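Side-chain contact in Ddb_g0293866 (Dictyostelium discoideum, PDB 5LW6), which binds ADP-ribose through this macrodomain, and as a whole protein probably senses DNA damage and recognises poly-ADP-ribose: residues S150-K155 and K226-K231. Numbering follows the deposited sequence.
Sequences STWRLK and KPDAFK
W152 and D228 meet where two surface loops of the macrodomain fold approach each other, one following strand 145-149 and the other following strand 213-217, neighbours in the central sheet. The pair illustrates how two exposed loop segments can be coupled through a shared water and a few glancing contacts. W152 is the second residue of a type I beta turn from T151 to L154, closed by the bond from L154 N to T151 O.

Followed outward, the indole makes one sided contact. Its CB and then CG lie a little over van der Waals distance from D228 OD2, and W152 CD1 comes nearest to that oxygen, at 3.5 Å. The carboxylate approaches this pyrrole side obliquely, its plane turned 31° from that of the ring. Beyond CD1, the ring leads away from the aspartate, and R153 CD rests over one face, offset toward the rim. In W152, chi1 74° places CG between the backbone N and the carbonyl carbon, and chi2 -86° turns the CD1 edge to D228.

Beside this pair, T151 CG2 faces P227 CG at 4.3 Å, a loose aliphatic touch. The turn is braced further by a weak bond from R153 N to T151 OG1. Farther along the loop that carries this turn, Q159 OE1 is hydrogen-bonded to K226 NZ, so the loops are also joined directly. Between 150-155 and 226-231 the polar link is a water, lying at the indole edge in the ring plane: it accepts from W152 N at 2.8 Å and donates to D228 OD2 at 2.9 Å.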
loop_
_atom_site.group_PDB
_atom_site.type_symbol
_atom_site.label_atom_id
_atom_site.label_comp_id
_atom_site.label_asym_id
_atom_site.label_seq_id
_atom_site.Cartn_x
_atom_site.Cartn_y
_atom_site.Cartn_z
ATOM N N SER A 150 -1.874 -3.252 7.756
ATOM C CA SER A 150 -2.582 -4.172 8.628
ATOM C C SER A 150 -1.578 -4.943 9.496
ATOM O O SER A 150 -0.376 -4.615 9.568
ATOM C CB SER A 150 -3.449 -5.101 7.764
ATOM O OG SER A 150 -4.284 -5.939 8.556
ATOM N N THR A 151 -2.066 -5.950 10.190
ATOM C CA THR A 151 -1.184 -6.774 11.027
ATOM C C THR A 151 -1.504 -8.220 10.700
ATOM O O THR A 151 -2.394 -8.510 9.873
ATOM C CB THR A 151 -1.448 -6.535 12.551
ATOM O OG1 THR A 151 -2.699 -7.150 12.919
ATOM C CG2 THR A 151 -1.473 -5.067 12.948
ATOM N N TRP A 152 -0.806 -9.140 11.375
ATOM C CA TRP A 152 -0.965 -10.538 11.057
ATOM C C TRP A 152 -2.444 -10.980 11.134
ATOM O O TRP A 152 -2.885 -11.923 10.410
ATOM C CB TRP A 152 -0.026 -11.434 11.929
ATOM C CG TRP A 152 -0.452 -11.567 13.309
ATOM C CD1 TRP A 152 -0.169 -10.731 14.309
ATOM C CD2 TRP A 152 -1.334 -12.580 13.843
ATOM N NE1 TRP A 152 -0.833 -11.151 15.463
ATOM C CE2 TRP A 152 -1.518 -12.298 15.183
ATOM C CE3 TRP A 152 -1.965 -13.693 13.301
ATOM C CZ2 TRP A 152 -2.323 -13.096 16.018
ATOM C CZ3 TRP A 152 -2.766 -14.478 14.130
ATOM C CH2 TRP A 152 -2.908 -14.171 15.476
ATOM N N ARG A 153 -3.210 -10.304 11.988
ATOM C CA ARG A 153 -4.588 -10.719 12.229
ATOM C C ARG A 153 -5.526 -10.445 11.063
ATOM O O ARG A 153 -6.615 -10.983 10.978
ATOM C CB ARG A 153 -5.163 -9.993 13.435
ATOM C CG ARG A 153 -4.585 -10.287 14.782
ATOM C CD ARG A 153 -5.149 -11.577 15.346
ATOM N NE ARG A 153 -6.317 -11.507 16.248
ATOM C CZ ARG A 153 -6.280 -11.028 17.506
ATOM N NH1 ARG A 153 -5.178 -10.460 18.053
ATOM N NH2 ARG A 153 -7.382 -11.072 18.206
ATOM N N LEU A 154 -5.143 -9.495 10.223
ATOM C CA LEU A 154 -5.904 -9.161 9.074
ATOM C C LEU A 154 -7.306 -8.615 9.450
ATOM O O LEU A 154 -8.311 -8.965 8.859
ATOM C CB LEU A 154 -5.993 -10.329 8.106
ATOM C CG LEU A 154 -4.701 -10.767 7.413
ATOM C CD1 LEU A 154 -5.048 -11.812 6.388
ATOM C CD2 LEU A 154 -3.830 -9.600 6.843
ATOM N N LYS A 155 -7.291 -7.783 10.479
ATOM C CA LYS A 155 -8.500 -7.205 11.084
ATOM C C LYS A 155 -8.370 -5.685 11.163
ATOM O O LYS A 155 -7.275 -5.085 11.092
ATOM C CB LYS A 155 -8.689 -7.745 12.499
ATOM C CG LYS A 155 -9.151 -9.184 12.456
ATOM C CD LYS A 155 -9.421 -9.749 13.822
ATOM C CE LYS A 155 -9.662 -11.255 13.710
ATOM N NZ LYS A 155 -8.402 -12.010 13.373
ATOM N N LYS A 226 2.593 -1.621 19.328
ATOM C CA LYS A 226 1.799 -2.313 18.303
ATOM C C LYS A 226 2.307 -3.771 18.171
ATOM O O LYS A 226 3.451 -4.039 18.601
ATOM C CB LYS A 226 1.922 -1.513 16.978
ATOM C CG LYS A 226 1.378 -0.077 17.071
ATOM C CD LYS A 226 -0.149 -0.035 17.268
ATOM C CE LYS A 226 -0.668 1.391 17.520
ATOM N NZ LYS A 226 -2.157 1.441 17.398
ATOM N N PRO A 227 1.486 -4.710 17.580
ATOM C CA PRO A 227 1.930 -6.126 17.405
ATOM C C PRO A 227 3.249 -6.322 16.648
ATOM O O PRO A 227 3.532 -5.579 15.694
ATOM C CB PRO A 227 0.804 -6.761 16.562
ATOM C CG PRO A 227 -0.406 -5.992 16.966
ATOM C CD PRO A 227 0.090 -4.555 17.094
ATOM N N ASP A 228 3.998 -7.354 17.049
ATOM C CA ASP A 228 5.107 -7.903 16.262
ATOM C C ASP A 228 6.170 -6.840 15.967
ATOM O O ASP A 228 6.716 -6.744 14.840
ATOM C CB ASP A 228 4.576 -8.453 14.945
ATOM C CG ASP A 228 3.842 -9.781 15.074
ATOM O OD1 ASP A 228 3.874 -10.424 16.139
ATOM O OD2 ASP A 228 3.253 -10.211 14.052
ATOM N N ALA A 229 6.503 -6.072 16.993
ATOM C CA ALA A 229 7.533 -5.052 16.871
ATOM C C ALA A 229 8.915 -5.677 16.672
ATOM O O ALA A 229 9.248 -6.694 17.303
ATOM C CB ALA A 229 7.495 -4.143 18.070
ATOM N N PHE A 230 9.692 -5.108 15.758
ATOM C CA PHE A 230 11.039 -5.497 15.467
ATOM C C PHE A 230 11.936 -4.601 16.302
ATOM O O PHE A 230 11.637 -3.424 16.534
ATOM C CB PHE A 230 11.434 -5.356 13.959
ATOM C CG PHE A 230 10.891 -6.447 13.060
ATOM C CD1 PHE A 230 9.529 -6.515 12.749
ATOM C CD2 PHE A 230 11.720 -7.425 12.536
ATOM C CE1 PHE A 230 9.037 -7.482 11.932
ATOM C CE2 PHE A 230 11.233 -8.405 11.698
ATOM C CZ PHE A 230 9.889 -8.449 11.409
ATOM N N LYS A 231 13.040 -5.191 16.749
ATOM C CA LYS A 231 14.033 -4.463 17.532
ATOM C C LYS A 231 14.759 -3.538 16.584
ATOM O O LYS A 231 14.881 -3.848 15.383
ATOM C CB LYS A 231 15.052 -5.418 18.150
ATOM C CG LYS A 231 14.474 -6.435 19.117
ATOM C CD LYS A 231 15.536 -7.397 19.650
ATOM C CE LYS A 231 14.927 -8.270 20.746
ATOM N NZ LYS A 231 15.823 -9.371 21.195
HETATM O O HOH W 1 1.406 -8.311 12.802
#